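Local structure of Beta/gamma crystallin domain-containing protein 1 (Homo sapiens, 3CW3) at residues 4-9 / 13-18. The protein may act as a suppressor of malignant melanoma, perhaps through interactions with the cytoskeleton, and probably binds carbohydrate, represented here by one of its beta/gamma-crystallin domains. Sequence-based numbering, arbitrary orientation.
Sequences VIYSEP and EKCIEV
I5 and I16 exchange two backbone hydrogen bonds, from I5 N to I16 O (2.9 Å) and from I16 N to I5 O (2.8 Å), which identifies them as an antiparallel hydrogen-bonded pair. V4 and E17 form the adjoining non-hydrogen-bonded pair; their side chains run alongside each other, V4 CG1 3.8 Å from E17 CG. Beyond the ladder the contact passes to C15 and the Y6 ring. C15 CB sits over one ring face, 3.9 Å from the centroid and 29° off the normal, a CH-pi contact. A chi1 of 65°, with the sulfur between backbone N and carbonyl carbon, sets C15 SG obliquely against the ring and 4.0 Å from V4 CB. E13 O approaches the ring edge, 3.5 Å from Y6 CE2.

Where the two segments separate beyond the ladder, two waters bridge them. One accepts from E8 N and donates to K14 O; the other donates to E8 OE2 and accepts, at a longer 3.2 Å, from K14 N. E8 OE2 and E13 OE2, two acceptors with no bond between them, lie 3.4 Å apart, their carboxylate planes 57° apart, a proximity that would probably disfavour both being charged.

Further out, backbone hydrogen bonds of V4 with K37 and of Y6 with L35 tie strand 2-6 to strand 33-40, while I16 packs on W28 and L30. This is the opening beta hairpin of a beta/gamma-crystallin Greek key, with 16-18 as an outermost strand, within this chain, of the four-stranded antiparallel sheet.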
loop_
_atom_site.group_PDB
_atom_site.type_symbol
_atom_site.label_atom_id
_atom_site.label_comp_id
_atom_site.label_asym_id
_atom_site.label_seq_id
_atom_site.Cartn_x
_atom_site.Cartn_y
_atom_site.Cartn_z
ATOM N N VAL A 4 0.674 -0.555 -9.857
ATOM C CA VAL A 4 -0.722 -0.183 -10.020
ATOM C C VAL A 4 -1.496 -0.646 -8.803
ATOM O O VAL A 4 -1.205 -1.702 -8.229
ATOM C CB VAL A 4 -1.349 -0.800 -11.305
ATOM C CG1 VAL A 4 -0.529 -0.397 -12.525
ATOM C CG2 VAL A 4 -1.428 -2.312 -11.189
ATOM N N ILE A 5 -2.479 0.153 -8.411
ATOM C CA ILE A 5 -3.291 -0.149 -7.249
ATOM C C ILE A 5 -4.764 -0.255 -7.608
ATOM O O ILE A 5 -5.367 0.703 -8.100
ATOM C CB ILE A 5 -3.127 0.948 -6.170
ATOM C CG1 ILE A 5 -1.658 1.040 -5.746
ATOM C CG2 ILE A 5 -4.034 0.660 -4.980
ATOM C CD1 ILE A 5 -1.352 2.188 -4.810
ATOM N N TYR A 6 -5.336 -1.430 -7.375
ATOM C CA TYR A 6 -6.754 -1.635 -7.628
ATOM C C TYR A 6 -7.461 -1.360 -6.310
ATOM O O TYR A 6 -7.372 -2.148 -5.368
ATOM C CB TYR A 6 -7.029 -3.066 -8.082
ATOM C CG TYR A 6 -6.362 -3.410 -9.389
ATOM C CD1 TYR A 6 -5.127 -4.060 -9.418
ATOM C CD2 TYR A 6 -6.954 -3.064 -10.601
ATOM C CE1 TYR A 6 -4.500 -4.356 -10.628
ATOM C CE2 TYR A 6 -6.335 -3.352 -11.812
ATOM C CZ TYR A 6 -5.112 -3.995 -11.819
ATOM O OH TYR A 6 -4.503 -4.275 -13.021
ATOM N N SER A 7 -8.141 -0.222 -6.249
ATOM C CA SER A 7 -8.860 0.204 -5.053
ATOM C C SER A 7 -10.025 -0.720 -4.731
ATOM O O SER A 7 -10.232 -1.101 -3.579
ATOM C CB SER A 7 -9.385 1.626 -5.250
ATOM O OG SER A 7 -8.377 2.461 -5.800
ATOM N N GLU A 8 -10.784 -1.077 -5.760
ATOM C CA GLU A 8 -11.945 -1.940 -5.595
ATOM C C GLU A 8 -11.778 -3.250 -6.357
ATOM O O GLU A 8 -12.484 -3.505 -7.330
ATOM C CB GLU A 8 -13.198 -1.198 -6.078
ATOM C CG GLU A 8 -13.047 -0.575 -7.466
ATOM C CD GLU A 8 -14.170 0.390 -7.809
ATOM O OE1 GLU A 8 -14.312 1.414 -7.107
ATOM O OE2 GLU A 8 -14.909 0.126 -8.783
ATOM N N PRO A 9 -10.838 -4.105 -5.918
ATOM C CA PRO A 9 -10.589 -5.393 -6.572
ATOM C C PRO A 9 -11.754 -6.369 -6.424
ATOM O O PRO A 9 -12.505 -6.606 -7.371
ATOM C CB PRO A 9 -9.327 -5.888 -5.874
ATOM C CG PRO A 9 -9.506 -5.369 -4.487
ATOM C CD PRO A 9 -9.979 -3.951 -4.729
ATOM N N GLU A 13 -10.531 -4.152 -13.341
ATOM C CA GLU A 13 -11.190 -2.917 -12.931
ATOM C C GLU A 13 -10.261 -1.712 -12.934
ATOM O O GLU A 13 -9.108 -1.797 -13.363
ATOM C CB GLU A 13 -11.802 -3.077 -11.539
ATOM C CG GLU A 13 -13.204 -3.641 -11.541
ATOM C CD GLU A 13 -13.747 -3.821 -10.142
ATOM O OE1 GLU A 13 -13.178 -4.643 -9.394
ATOM O OE2 GLU A 13 -14.738 -3.144 -9.790
ATOM N N LYS A 14 -10.782 -0.586 -12.451
ATOM C CA LYS A 14 -10.023 0.656 -12.384
ATOM C C LYS A 14 -8.878 0.551 -11.395
ATOM O O LYS A 14 -8.937 -0.207 -10.425
ATOM C CB LYS A 14 -10.919 1.821 -11.953
ATOM C CG LYS A 14 -11.923 2.301 -12.986
ATOM C CD LYS A 14 -12.626 3.559 -12.479
ATOM C CE LYS A 14 -13.642 4.091 -13.483
ATOM N NZ LYS A 14 -14.258 5.375 -13.032
ATOM N N CYS A 15 -7.832 1.326 -11.642
ATOM C CA CYS A 15 -6.693 1.335 -10.751
ATOM C C CYS A 15 -5.921 2.633 -10.871
ATOM O O CYS A 15 -6.055 3.376 -11.850
ATOM C CB CYS A 15 -5.765 0.154 -11.044
ATOM S SG CYS A 15 -4.983 0.173 -12.657
ATOM N N ILE A 16 -5.137 2.910 -9.841
ATOM C CA ILE A 16 -4.305 4.092 -9.811
ATOM C C ILE A 16 -2.967 3.591 -10.329
ATOM O O ILE A 16 -2.379 2.675 -9.748
ATOM C CB ILE A 16 -4.149 4.616 -8.374
ATOM C CG1 ILE A 16 -5.526 4.988 -7.813
ATOM C CG2 ILE A 16 -3.216 5.812 -8.356
ATOM C CD1 ILE A 16 -5.541 5.246 -6.318
ATOM N N GLU A 17 -2.508 4.162 -11.439
ATOM C CA GLU A 17 -1.240 3.762 -12.035
ATOM C C GLU A 17 -0.143 4.711 -11.578
ATOM O O GLU A 17 -0.161 5.898 -11.910
ATOM C CB GLU A 17 -1.357 3.759 -13.563
ATOM C CG GLU A 17 -2.270 2.657 -14.086
ATOM C CD GLU A 17 -2.381 2.642 -15.602
ATOM O OE1 GLU A 17 -1.386 2.974 -16.280
ATOM O OE2 GLU A 17 -3.459 2.280 -16.115
ATOM N N VAL A 18 0.805 4.187 -10.805
ATOM C CA VAL A 18 1.898 5.004 -10.279
ATOM C C VAL A 18 3.210 4.793 -11.032
ATOM O O VAL A 18 3.753 3.687 -11.059
ATOM C CB VAL A 18 2.122 4.709 -8.781
ATOM C CG1 VAL A 18 3.176 5.657 -8.207
ATOM C CG2 VAL A 18 0.799 4.844 -8.023
HETATM O O HOH W 1 -10.066 -1.739 -8.487
HETATM O O HOH W 2 -13.561 -0.709 -10.969
#